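Local structure of putative carbohydrate metabolism domain-containing protein (Bacteroides vulgatus, 3S30) at residues Q139-T144 / I170-G175; F153-S158 / A187-I192; G164-L169 / T339-D344; Y224-A229 / S289-F294. The protein is of unproven function but is probably a carbohydrate-processing or carbohydrate-binding protein with a galactose-binding-like domain that holds a sodium ion. All coordinates share one frame; numbering follows the deposited sequence.

Interaction 1: residues Q139-T144 / I170-G175; sequences QGFALT and ITRKTG
Thr144 OG1 sits between two backbone groups and joins residues 139-144 to residues 170-175. Thr144 OG1 gives its proton to Phe141 O, three residues back, at 2.9 Å. It also accepts a weak bond from Gly175 N across the contact, nearly straight (168°) but long at 3.4 Å from N to OG1. The torsion explains the first bond. OG1 stands between the backbone N and the carbonyl carbon (chi1 72°), where it meets Phe141 O in the carbonyl plane, on a lone pair. Phe141 O is doubly used, since Thr144 N also bonds to it at 3.1 Å.

The rest is apolar. Thr144 CG2 meets Thr174 CG2 at 3.6 Å, the two side chains crossing at about a right angle. The Phe141 ring, set anti to its backbone N (chi1 -170°), reaches strand 166-173 with its CE1 corner. CE1 lies 3.5 Å from Arg172 CB, and Lys173 O comes to the ring edge near its plane, 3.7 Å from CE1. Phe153 meets the same ring edge-to-face. Thr174 OG1 faces elsewhere and bonds to Met183 O.

The contact lays helix 138-142 against the end of this strand. Its one direct polar link is weak, so methyl and ring packing probably carry most of the hold.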
loop_
_atom_site.group_PDB
_atom_site.type_symbol
_atom_site.label_atom_id
_atom_site.label_comp_id
_atom_site.label_asym_id
_atom_site.label_seq_id
_atom_site.Cartn_x
_atom_site.Cartn_y
_atom_site.Cartn_z
ATOM N N GLN A 139 10.164 0.335 -7.470
ATOM C CA GLN A 139 10.863 0.931 -8.613
ATOM C C GLN A 139 11.526 2.256 -8.203
ATOM O O GLN A 139 12.606 2.598 -8.700
ATOM C CB GLN A 139 9.929 1.150 -9.805
ATOM C CG GLN A 139 10.689 1.382 -11.122
ATOM C CD GLN A 139 9.796 1.724 -12.311
ATOM O OE1 GLN A 139 8.583 1.911 -12.176
ATOM N NE2 GLN A 139 10.405 1.816 -13.489
ATOM N N GLY A 140 10.880 2.994 -7.304
ATOM C CA GLY A 140 11.456 4.220 -6.771
ATOM C C GLY A 140 12.731 3.941 -5.986
ATOM O O GLY A 140 13.700 4.702 -6.061
ATOM N N PHE A 141 12.725 2.837 -5.248
ATOM C CA PHE A 141 13.871 2.438 -4.441
ATOM C C PHE A 141 15.037 2.006 -5.347
ATOM O O PHE A 141 16.210 2.260 -5.040
ATOM C CB PHE A 141 13.483 1.317 -3.462
ATOM C CG PHE A 141 14.539 1.025 -2.431
ATOM C CD1 PHE A 141 14.701 1.849 -1.337
ATOM C CD2 PHE A 141 15.364 -0.072 -2.556
ATOM C CE1 PHE A 141 15.672 1.576 -0.387
ATOM C CE2 PHE A 141 16.337 -0.345 -1.614
ATOM C CZ PHE A 141 16.490 0.479 -0.527
ATOM N N ALA A 142 14.692 1.382 -6.470
ATOM C CA ALA A 142 15.659 1.008 -7.503
ATOM C C ALA A 142 16.512 2.184 -8.047
ATOM O O ALA A 142 17.642 1.972 -8.504
ATOM C CB ALA A 142 14.933 0.295 -8.648
ATOM N N LEU A 143 15.977 3.406 -8.004
ATOM C CA LEU A 143 16.733 4.605 -8.427
ATOM C C LEU A 143 17.843 5.030 -7.462
ATOM O O LEU A 143 18.791 5.679 -7.893
ATOM C CB LEU A 143 15.805 5.809 -8.614
ATOM C CG LEU A 143 14.716 5.754 -9.697
ATOM C CD1 LEU A 143 13.917 7.065 -9.674
ATOM C CD2 LEU A 143 15.269 5.503 -11.094
ATOM N N THR A 144 17.722 4.669 -6.178
ATOM C CA THR A 144 18.604 5.185 -5.123
ATOM C C THR A 144 19.915 4.420 -4.988
ATOM O O THR A 144 20.797 4.851 -4.244
ATOM C CB THR A 144 17.916 5.199 -3.695
ATOM O OG1 THR A 144 17.769 3.857 -3.175
ATOM C CG2 THR A 144 16.554 5.898 -3.736
ATOM N N ILE A 170 9.237 -3.659 4.841
ATOM C CA ILE A 170 10.324 -3.145 5.675
ATOM C C ILE A 170 10.749 -1.755 5.161
ATOM O O ILE A 170 11.300 -1.633 4.070
ATOM C CB ILE A 170 11.528 -4.095 5.688
ATOM C CG1 ILE A 170 11.091 -5.527 6.003
ATOM C CG2 ILE A 170 12.571 -3.640 6.707
ATOM C CD1 ILE A 170 12.256 -6.533 6.097
ATOM N N THR A 171 10.443 -0.713 5.941
ATOM C CA THR A 171 10.944 0.632 5.677
ATOM C C THR A 171 12.477 0.622 5.584
ATOM O O THR A 171 13.157 0.082 6.448
ATOM C CB THR A 171 10.460 1.622 6.760
ATOM O OG1 THR A 171 9.061 1.872 6.571
ATOM C CG2 THR A 171 11.225 2.959 6.700
ATOM N N ARG A 172 13.008 1.204 4.511
ATOM C CA ARG A 172 14.441 1.127 4.213
ATOM C C ARG A 172 15.088 2.495 4.213
ATOM O O ARG A 172 14.490 3.486 3.804
ATOM C CB ARG A 172 14.690 0.517 2.821
ATOM C CG ARG A 172 14.220 -0.903 2.607
ATOM C CD ARG A 172 14.745 -1.860 3.641
ATOM N NE ARG A 172 14.522 -3.238 3.224
ATOM C CZ ARG A 172 14.981 -4.318 3.857
ATOM N NH1 ARG A 172 15.671 -4.206 4.980
ATOM N NH2 ARG A 172 14.716 -5.527 3.370
ATOM N N LYS A 173 16.335 2.527 4.667
ATOM C CA LYS A 173 17.223 3.648 4.387
ATOM C C LYS A 173 17.595 3.561 2.902
ATOM O O LYS A 173 17.872 2.472 2.389
ATOM C CB LYS A 173 18.475 3.536 5.255
ATOM C CG LYS A 173 19.385 4.741 5.232
ATOM C CD LYS A 173 20.636 4.475 6.054
ATOM C CE LYS A 173 21.558 5.696 6.079
ATOM N NZ LYS A 173 22.324 5.869 4.810
ATOM N N THR A 174 17.565 4.694 2.206
ATOM C CA THR A 174 17.952 4.725 0.797
ATOM C C THR A 174 19.471 4.733 0.616
ATOM O O THR A 174 20.228 5.003 1.558
ATOM C CB THR A 174 17.371 5.940 0.091
ATOM O OG1 THR A 174 17.551 7.095 0.920
ATOM C CG2 THR A 174 15.888 5.711 -0.198
ATOM N N GLY A 175 19.895 4.409 -0.602
ATOM C CA GLY A 175 21.299 4.450 -0.988
ATOM C C GLY A 175 21.743 5.881 -1.194
ATOM O O GLY A 175 20.915 6.762 -1.401
#

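Interaction 2: residues F153-S158 / A187-I192; sequences FPTSIS and AGNLFI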
loop_
_atom_site.group_PDB
_atom_site.type_symbol
_atom_site.label_atom_id
_atom_site.label_comp_id
_atom_site.label_asym_id
_atom_site.label_seq_id
_atom_site.Cartn_x
_atom_site.Cartn_y
_atom_site.Cartn_z
ATOM N N PHE A 153 14.656 -4.951 -0.880
ATOM C CA PHE A 153 13.653 -3.899 -1.155
ATOM C C PHE A 153 12.683 -3.629 -0.005
ATOM O O PHE A 153 12.542 -4.451 0.904
ATOM C CB PHE A 153 12.897 -4.171 -2.465
ATOM C CG PHE A 153 13.668 -3.740 -3.680
ATOM C CD1 PHE A 153 14.762 -4.483 -4.111
ATOM C CD2 PHE A 153 13.348 -2.562 -4.349
ATOM C CE1 PHE A 153 15.499 -4.073 -5.197
ATOM C CE2 PHE A 153 14.079 -2.153 -5.435
ATOM C CZ PHE A 153 15.156 -2.911 -5.866
ATOM N N PRO A 154 12.040 -2.452 -0.018
ATOM C CA PRO A 154 11.073 -2.168 1.047
ATOM C C PRO A 154 9.873 -3.113 1.028
ATOM O O PRO A 154 9.289 -3.424 2.088
ATOM C CB PRO A 154 10.647 -0.714 0.777
ATOM C CG PRO A 154 11.697 -0.131 -0.147
ATOM C CD PRO A 154 12.293 -1.282 -0.890
ATOM N N THR A 155 9.541 -3.594 -0.163
ATOM C CA THR A 155 8.405 -4.473 -0.371
ATOM C C THR A 155 8.830 -5.807 -0.978
ATOM O O THR A 155 9.416 -5.858 -2.063
ATOM C CB THR A 155 7.383 -3.785 -1.269
ATOM O OG1 THR A 155 7.004 -2.549 -0.656
ATOM C CG2 THR A 155 6.152 -4.651 -1.465
ATOM N N SER A 156 8.510 -6.877 -0.257
ATOM C CA SER A 156 8.866 -8.242 -0.621
ATOM C C SER A 156 7.866 -9.191 0.028
ATOM O O SER A 156 6.803 -8.749 0.502
ATOM C CB SER A 156 10.284 -8.570 -0.143
ATOM O OG SER A 156 10.749 -9.798 -0.691
ATOM N N ILE A 157 8.192 -10.483 0.016
ATOM C CA ILE A 157 7.421 -11.499 0.742
ATOM C C ILE A 157 8.338 -12.304 1.656
ATOM O O ILE A 157 9.546 -12.381 1.442
ATOM C CB ILE A 157 6.662 -12.503 -0.198
ATOM C CG1 ILE A 157 7.637 -13.330 -1.062
ATOM C CG2 ILE A 157 5.660 -11.778 -1.070
ATOM C CD1 ILE A 157 6.982 -14.477 -1.796
ATOM N N SER A 158 7.737 -12.915 2.666
ATOM C CA SER A 158 8.444 -13.774 3.607
ATOM C C SER A 158 7.819 -15.153 3.556
ATOM O O SER A 158 6.612 -15.256 3.391
ATOM C CB SER A 158 8.323 -13.200 5.029
ATOM O OG SER A 158 8.472 -14.216 6.008
ATOM N N ALA A 187 9.319 3.904 2.514
ATOM C CA ALA A 187 8.376 3.098 3.289
ATOM C C ALA A 187 8.097 1.757 2.620
ATOM O O ALA A 187 7.945 1.682 1.388
ATOM C CB ALA A 187 7.073 3.857 3.481
ATOM N N GLY A 188 8.037 0.704 3.442
ATOM C CA GLY A 188 7.588 -0.609 3.002
ATOM C C GLY A 188 6.101 -0.485 2.756
ATOM O O GLY A 188 5.338 -0.302 3.700
ATOM N N ASN A 189 5.695 -0.539 1.482
ATOM C CA ASN A 189 4.301 -0.378 1.132
ATOM C C ASN A 189 3.797 -1.339 0.065
ATOM O O ASN A 189 4.563 -2.006 -0.625
ATOM C CB ASN A 189 3.998 1.078 0.749
ATOM C CG ASN A 189 4.876 1.605 -0.414
ATOM O OD1 ASN A 189 5.530 0.845 -1.141
ATOM N ND2 ASN A 189 4.882 2.925 -0.578
ATOM N N LEU A 190 2.478 -1.411 -0.043
ATOM C CA LEU A 190 1.842 -2.182 -1.086
ATOM C C LEU A 190 0.515 -1.509 -1.324
ATOM O O LEU A 190 -0.146 -1.103 -0.380
ATOM C CB LEU A 190 1.629 -3.626 -0.648
ATOM C CG LEU A 190 1.281 -4.621 -1.763
ATOM C CD1 LEU A 190 2.550 -5.048 -2.521
ATOM C CD2 LEU A 190 0.514 -5.840 -1.211
ATOM N N PHE A 191 0.121 -1.374 -2.574
ATOM C CA PHE A 191 -1.185 -0.838 -2.852
ATOM C C PHE A 191 -1.754 -1.291 -4.201
ATOM O O PHE A 191 -1.023 -1.773 -5.084
ATOM C CB PHE A 191 -1.150 0.688 -2.761
ATOM C CG PHE A 191 -0.116 1.329 -3.638
ATOM C CD1 PHE A 191 -0.415 1.673 -4.949
ATOM C CD2 PHE A 191 1.150 1.597 -3.155
ATOM C CE1 PHE A 191 0.537 2.274 -5.764
ATOM C CE2 PHE A 191 2.111 2.199 -3.962
ATOM C CZ PHE A 191 1.805 2.533 -5.274
ATOM N N ILE A 192 -3.071 -1.143 -4.325
ATOM C CA ILE A 192 -3.756 -1.359 -5.584
ATOM C C ILE A 192 -3.743 -0.048 -6.399
ATOM O O ILE A 192 -4.209 0.992 -5.930
ATOM C CB ILE A 192 -5.198 -1.865 -5.366
ATOM C CG1 ILE A 192 -5.178 -3.194 -4.607
ATOM C CG2 ILE A 192 -5.927 -2.043 -6.704
ATOM C CD1 ILE A 192 -6.556 -3.752 -4.290
#
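The flat peptide carbonyl of Asn189 is approached in its own plane by Thr155 OG1, as modelled on a lone pair of the oxygen, with a C=O...OG1 angle of 137°. Thr155 OG1 donates to Asn189 O at 2.5 Å, a length too short to be trusted closely at this resolution. The carboxamide of the same residue comes less close: its OD1 is 3.7 Å from Thr155 OG1 and bonds to Gly137 N.

The fold is of the galactose-binding-like kind, a beta sandwich. Strands 155-158 and 185-191 both pair with strand 166-173, and they use the same edge of it. Ser158, Ser156 and Pro154 bond to Cys166, Gln168 and Ile170, and Ala186 takes over at Arg172. The contact lies where the two strands part, and 185-191 goes on to pair with strand 317-324.

Thr155 is the main link here. OG1 stands anti to the carbonyl carbon (chi1 -57°), which turns it to the facing strand. Pro154 closes the other end of the contact. Its CB is 3.7 Å from Ala187 O, and its O is 3.4 Å from Gly188 CA. The Pro154 ring also rests on Phe141 of helix 138-142. The Thr155 and Leu190 side chains cross at about a right angle, and Thr155 CG2 meets Leu190 CD1 at 3.8 Å.

Interaction 3: residues G164-L169 / T339-D344; sequences GNCLQL and TLLIDD. With NA (sodium ion), chain C.
Asn165 O and Asp343 OD1 both bind the sodium ion, at 2.4 Å and 2.5 Å. Asn105 O and Glu107 OE2 complete the four protein ligands. Asp343 OD1 also accepts from Asp344 N, on its anti side and 35° out of the carboxylate plane. The other oxygen, OD2, bonds to Arg162 N. The carboxylate is thus held at both oxygens, which should fix its rotation.

Backbone bonds come next. Leu167 and Ile342 form one antiparallel hydrogen-bonded pair, and Leu169 and Leu340 form another. Leu340 N to Leu169 O is the shortest of the four bonds, at 2.8 Å. Gln168 and Leu341 make the non-hydrogen-bonded pair between them. Strands 166-173 and 339-349 are thus neighbours within a sheet of the galactose-binding-like beta sandwich, and the sodium lies where this pairing ends.

Packing differs on the two faces. On one, Leu167 and Ile342 lie side by side, CB to CB 4.0 Å, with Leu169 and Leu340 beyond them; Tyr225 touches Leu340 and Ile342. On the other, the Leu341 and Gln168 side chains lie side by side, Leu341 CD2 to Gln168 CG 3.8 Å. Trp291 touches Cys166 and Leu341 here.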
loop_
_atom_site.group_PDB
_atom_site.type_symbol
_atom_site.label_atom_id
_atom_site.label_comp_id
_atom_site.label_asym_id
_atom_site.label_seq_id
_atom_site.Cartn_x
_atom_site.Cartn_y
_atom_site.Cartn_z
ATOM N N GLY A 164 1.025 -19.628 4.393
ATOM C CA GLY A 164 2.223 -19.969 3.596
ATOM C C GLY A 164 3.225 -18.817 3.621
ATOM O O GLY A 164 3.767 -18.498 4.678
ATOM N N ASN A 165 3.473 -18.184 2.473
ATOM C CA ASN A 165 4.226 -16.924 2.435
ATOM C C ASN A 165 3.327 -15.769 2.863
ATOM O O ASN A 165 2.093 -15.870 2.786
ATOM C CB ASN A 165 4.747 -16.570 1.034
ATOM C CG ASN A 165 5.597 -17.670 0.386
ATOM O OD1 ASN A 165 6.468 -18.279 1.014
ATOM N ND2 ASN A 165 5.354 -17.896 -0.902
ATOM N N CYS A 166 3.942 -14.663 3.288
ATOM C CA CYS A 166 3.197 -13.443 3.645
ATOM C C CYS A 166 3.843 -12.196 3.057
ATOM O O CYS A 166 4.969 -12.234 2.571
ATOM C CB CYS A 166 3.056 -13.313 5.179
ATOM S SG CYS A 166 4.590 -13.110 6.147
ATOM N N LEU A 167 3.118 -11.092 3.092
ATOM C CA LEU A 167 3.689 -9.790 2.773
ATOM C C LEU A 167 4.734 -9.373 3.826
ATOM O O LEU A 167 4.535 -9.563 5.029
ATOM C CB LEU A 167 2.581 -8.738 2.698
ATOM C CG LEU A 167 2.976 -7.340 2.218
ATOM C CD1 LEU A 167 3.450 -7.397 0.792
ATOM C CD2 LEU A 167 1.804 -6.343 2.362
ATOM N N GLN A 168 5.852 -8.825 3.349
ATOM C CA GLN A 168 6.908 -8.295 4.200
ATOM C C GLN A 168 7.183 -6.854 3.776
ATOM O O GLN A 168 7.775 -6.608 2.726
ATOM C CB GLN A 168 8.181 -9.130 4.060
ATOM C CG GLN A 168 9.351 -8.705 4.952
ATOM C CD GLN A 168 10.667 -9.385 4.537
ATOM O OE1 GLN A 168 10.968 -10.494 4.984
ATOM N NE2 GLN A 168 11.447 -8.713 3.661
ATOM N N LEU A 169 6.721 -5.908 4.584
ATOM C CA LEU A 169 7.009 -4.510 4.349
ATOM C C LEU A 169 8.078 -4.064 5.360
ATOM O O LEU A 169 7.867 -4.127 6.580
ATOM C CB LEU A 169 5.726 -3.673 4.449
ATOM C CG LEU A 169 4.592 -4.083 3.490
ATOM C CD1 LEU A 169 3.363 -3.197 3.630
ATOM C CD2 LEU A 169 5.060 -4.094 2.026
ATOM N N THR A 339 8.954 -3.108 10.414
ATOM C CA THR A 339 8.538 -4.292 9.692
ATOM C C THR A 339 7.058 -4.573 9.933
ATOM O O THR A 339 6.643 -4.800 11.060
ATOM C CB THR A 339 9.412 -5.499 10.071
ATOM O OG1 THR A 339 10.789 -5.152 9.853
ATOM C CG2 THR A 339 9.060 -6.719 9.205
ATOM N N LEU A 340 6.263 -4.494 8.865
ATOM C CA LEU A 340 4.852 -4.873 8.911
ATOM C C LEU A 340 4.708 -6.137 8.086
ATOM O O LEU A 340 5.040 -6.144 6.897
ATOM C CB LEU A 340 3.956 -3.775 8.337
ATOM C CG LEU A 340 2.437 -4.002 8.356
ATOM C CD1 LEU A 340 1.862 -4.069 9.778
ATOM C CD2 LEU A 340 1.745 -2.890 7.566
ATOM N N LEU A 341 4.248 -7.207 8.732
ATOM C CA LEU A 341 3.918 -8.434 8.032
ATOM C C LEU A 341 2.404 -8.486 7.905
ATOM O O LEU A 341 1.693 -8.166 8.830
ATOM C CB LEU A 341 4.479 -9.674 8.763
ATOM C CG LEU A 341 6.006 -9.715 8.997
ATOM C CD1 LEU A 341 6.450 -10.998 9.680
ATOM C CD2 LEU A 341 6.800 -9.525 7.704
ATOM N N ILE A 342 1.915 -8.861 6.731
ATOM C CA ILE A 342 0.479 -8.994 6.504
ATOM C C ILE A 342 0.205 -10.322 5.842
ATOM O O ILE A 342 0.959 -10.756 4.987
ATOM C CB ILE A 342 -0.078 -7.871 5.595
ATOM C CG1 ILE A 342 0.279 -6.485 6.154
ATOM C CG2 ILE A 342 -1.613 -8.000 5.469
ATOM C CD1 ILE A 342 -0.400 -6.175 7.527
ATOM N N ASP A 343 -0.885 -10.962 6.230
ATOM C CA ASP A 343 -1.291 -12.212 5.610
ATOM C C ASP A 343 -2.813 -12.339 5.565
ATOM O O ASP A 343 -3.526 -11.665 6.323
ATOM C CB ASP A 343 -0.713 -13.375 6.407
ATOM C CG ASP A 343 -0.434 -14.586 5.551
ATOM O OD1 ASP A 343 -0.818 -14.608 4.358
ATOM O OD2 ASP A 343 0.198 -15.516 6.071
ATOM N N ASP A 344 -3.286 -13.224 4.687
ATOM C CA ASP A 344 -4.702 -13.566 4.561
ATOM C C ASP A 344 -5.613 -12.337 4.626
ATOM O O ASP A 344 -6.477 -12.219 5.497
ATOM C CB ASP A 344 -5.094 -14.607 5.612
ATOM C CG ASP A 344 -4.345 -15.908 5.437
ATOM O OD1 ASP A 344 -4.231 -16.372 4.285
ATOM O OD2 ASP A 344 -3.878 -16.478 6.448
HETATM NA NA NA C . -0.266 -16.233 2.605
#

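Interaction 4: residues Y224-A229 / S289-F294; sequences YYKYKA and SEWTRF
Tyr225 and Thr292 hold the two strands together as an antiparallel hydrogen-bonded pair. Tyr225 N donates to Thr292 O, and Thr292 N donates to Tyr225 O; both bonds are 2.9 Å. A water supplies the next link: it accepts from Lys226 NZ at 2.6 Å and donates to Ser289 O at 2.9 Å.

Lys226 then lies over one face of the Trp291 indole. Its chain is extended beyond CG, which carries CE to 3.5 Å from the centroid of the five-membered ring, almost on the ring normal. NZ is 4.2 Å from the same centroid and makes a cation-pi contact. The two side chains cross at about a right angle.

Further along, Arg293 runs over one face of the Tyr224 ring. Its CB makes an off-centre CH-pi contact, and its CD reaches Tyr224 OH at 3.6 Å. The guanidinium goes on to a salt bridge with Glu295. Thr292 CB makes a similar off-centre contact with the Tyr225 ring, whose edge, at Tyr225 CD1, is 4.1 Å from Phe294 CD2. Tyr225 OH bonds to His286 O.

The contact joins strand 218-228 to strand 291-297, which follows a corner of the chain at residues 289 and 290. Two backbone bonds set the register. The lysine ammonium has both an indole face and a water as partners, so the electrostatic part of the hold is probably spread over both.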
loop_
_atom_site.group_PDB
_atom_site.type_symbol
_atom_site.label_atom_id
_atom_site.label_comp_id
_atom_site.label_asym_id
_atom_site.label_seq_id
_atom_site.Cartn_x
_atom_site.Cartn_y
_atom_site.Cartn_z
ATOM N N TYR A 224 -4.559 -10.161 8.826
ATOM C CA TYR A 224 -3.737 -10.392 10.011
ATOM C C TYR A 224 -2.416 -9.659 9.843
ATOM O O TYR A 224 -1.907 -9.585 8.732
ATOM C CB TYR A 224 -3.477 -11.890 10.207
ATOM C CG TYR A 224 -4.697 -12.671 10.635
ATOM C CD1 TYR A 224 -5.675 -13.030 9.710
ATOM C CD2 TYR A 224 -4.878 -13.055 11.968
ATOM C CE1 TYR A 224 -6.802 -13.742 10.091
ATOM C CE2 TYR A 224 -6.001 -13.762 12.364
ATOM C CZ TYR A 224 -6.960 -14.108 11.423
ATOM O OH TYR A 224 -8.069 -14.825 11.804
ATOM N N TYR A 225 -1.874 -9.121 10.940
ATOM C CA TYR A 225 -0.577 -8.444 10.906
ATOM C C TYR A 225 0.357 -8.804 12.083
ATOM O O TYR A 225 -0.066 -9.361 13.105
ATOM C CB TYR A 225 -0.776 -6.917 10.855
ATOM C CG TYR A 225 -0.961 -6.273 12.211
ATOM C CD1 TYR A 225 -2.214 -6.140 12.775
ATOM C CD2 TYR A 225 0.134 -5.794 12.930
ATOM C CE1 TYR A 225 -2.382 -5.555 14.029
ATOM C CE2 TYR A 225 -0.022 -5.210 14.168
ATOM C CZ TYR A 225 -1.281 -5.091 14.716
ATOM O OH TYR A 225 -1.430 -4.517 15.958
ATOM N N LYS A 226 1.636 -8.495 11.884
ATOM C CA LYS A 226 2.631 -8.380 12.938
ATOM C C LYS A 226 3.367 -7.074 12.651
ATOM O O LYS A 226 3.528 -6.696 11.486
ATOM C CB LYS A 226 3.639 -9.539 12.899
ATOM C CG LYS A 226 3.088 -10.945 13.155
ATOM C CD LYS A 226 4.232 -11.948 13.189
ATOM C CE LYS A 226 3.761 -13.360 13.485
ATOM N NZ LYS A 226 4.855 -14.390 13.419
ATOM N N TYR A 227 3.803 -6.376 13.697
ATOM C CA TYR A 227 4.500 -5.107 13.529
ATOM C C TYR A 227 5.525 -4.897 14.605
ATOM O O TYR A 227 5.277 -5.161 15.788
ATOM C CB TYR A 227 3.534 -3.922 13.559
ATOM C CG TYR A 227 4.189 -2.578 13.218
ATOM C CD1 TYR A 227 4.730 -2.341 11.957
ATOM C CD2 TYR A 227 4.269 -1.567 14.155
ATOM C CE1 TYR A 227 5.330 -1.130 11.650
ATOM C CE2 TYR A 227 4.848 -0.348 13.853
ATOM C CZ TYR A 227 5.368 -0.129 12.600
ATOM O OH TYR A 227 5.942 1.088 12.318
ATOM N N LYS A 228 6.680 -4.418 14.173
ATOM C CA LYS A 228 7.769 -4.043 15.051
ATOM C C LYS A 228 8.352 -2.742 14.458
ATOM O O LYS A 228 8.771 -2.715 13.305
ATOM C CB LYS A 228 8.777 -5.198 15.105
ATOM C CG LYS A 228 10.160 -4.898 15.680
ATOM C CD LYS A 228 10.174 -4.864 17.186
ATOM C CE LYS A 228 11.595 -5.033 17.728
ATOM N NZ LYS A 228 11.600 -5.102 19.218
ATOM N N ALA A 229 8.308 -1.663 15.235
ATOM C CA ALA A 229 8.955 -0.406 14.870
ATOM C C ALA A 229 10.490 -0.568 14.814
ATOM O O ALA A 229 11.051 -1.373 15.543
ATOM C CB ALA A 229 8.565 0.694 15.866
ATOM N N SER A 289 4.445 -9.459 17.870
ATOM C CA SER A 289 5.078 -10.557 17.148
ATOM C C SER A 289 4.115 -11.737 16.962
ATOM O O SER A 289 4.495 -12.771 16.426
ATOM C CB SER A 289 6.345 -10.991 17.877
ATOM O OG SER A 289 7.236 -9.892 18.006
ATOM N N GLU A 290 2.859 -11.561 17.377
ATOM C CA GLU A 290 1.788 -12.542 17.180
ATOM C C GLU A 290 0.855 -12.089 16.047
ATOM O O GLU A 290 0.449 -10.928 16.013
ATOM C CB GLU A 290 0.921 -12.678 18.446
ATOM C CG GLU A 290 1.659 -13.050 19.726
ATOM C CD GLU A 290 0.715 -13.285 20.920
ATOM O OE1 GLU A 290 -0.357 -13.912 20.743
ATOM O OE2 GLU A 290 1.056 -12.852 22.043
ATOM N N TRP A 291 0.490 -13.003 15.145
ATOM C CA TRP A 291 -0.547 -12.717 14.163
ATOM C C TRP A 291 -1.810 -12.165 14.852
ATOM O O TRP A 291 -2.465 -12.866 15.657
ATOM C CB TRP A 291 -0.900 -13.962 13.341
ATOM C CG TRP A 291 0.157 -14.342 12.402
ATOM C CD1 TRP A 291 0.871 -15.508 12.392
ATOM C CD2 TRP A 291 0.660 -13.550 11.326
ATOM N NE1 TRP A 291 1.787 -15.488 11.374
ATOM C CE2 TRP A 291 1.677 -14.301 10.698
ATOM C CE3 TRP A 291 0.346 -12.276 10.824
ATOM C CZ2 TRP A 291 2.383 -13.823 9.597
ATOM C CZ3 TRP A 291 1.050 -11.801 9.726
ATOM C CH2 TRP A 291 2.057 -12.570 9.129
ATOM N N THR A 292 -2.118 -10.909 14.527
ATOM C CA THR A 292 -3.222 -10.162 15.120
ATOM C C THR A 292 -4.231 -9.767 14.031
ATOM O O THR A 292 -3.879 -9.126 13.029
ATOM C CB THR A 292 -2.703 -8.877 15.830
ATOM O OG1 THR A 292 -1.754 -9.226 16.853
ATOM C CG2 THR A 292 -3.857 -8.073 16.444
ATOM N N ARG A 293 -5.484 -10.143 14.240
ATOM C CA ARG A 293 -6.556 -9.838 13.303
ATOM C C ARG A 293 -6.954 -8.371 13.325
ATOM O O ARG A 293 -6.990 -7.747 14.378
ATOM C CB ARG A 293 -7.797 -10.674 13.632
ATOM C CG ARG A 293 -8.875 -10.602 12.566
ATOM C CD ARG A 293 -9.755 -11.803 12.668
ATOM N NE ARG A 293 -10.786 -11.881 11.636
ATOM C CZ ARG A 293 -11.917 -11.178 11.644
ATOM N NH1 ARG A 293 -12.184 -10.308 12.623
ATOM N NH2 ARG A 293 -12.789 -11.343 10.658
ATOM N N PHE A 294 -7.261 -7.839 12.149
ATOM C CA PHE A 294 -7.889 -6.533 12.021
ATOM C C PHE A 294 -9.177 -6.665 11.208
ATOM O O PHE A 294 -9.334 -7.591 10.410
ATOM C CB PHE A 294 -6.924 -5.481 11.430
ATOM C CG PHE A 294 -6.347 -5.828 10.061
ATOM C CD1 PHE A 294 -7.008 -5.455 8.898
ATOM C CD2 PHE A 294 -5.119 -6.473 9.946
ATOM C CE1 PHE A 294 -6.477 -5.757 7.631
ATOM C CE2 PHE A 294 -4.572 -6.783 8.685
ATOM C CZ PHE A 294 -5.255 -6.419 7.529
HETATM O O HOH W 1 6.797 -14.009 15.097
HETATM O O HOH W 2 7.046 -6.426 17.989
#

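Interactions 2, 3 and 4 follow one another across the fold, with centres 9 Å apart from 2 to 3 and again from 3 to 4. Interaction 1 lies at one end, 11 Å from interaction 2 and 24 Å from interaction 4. Strand 166-173 serves interactions 1 and 3 and pairs with both strands of interaction 2. Strand 339-349 then pairs with strand 218-228, which passes the row on to interaction 4. Along the chain, interactions 1, 2 and 3 interlock, their segments alternating, while interaction 4 is nested in the loop closed by interaction 3. Chain parts far apart in sequence thus build one domain, with the sodium site at interaction 3.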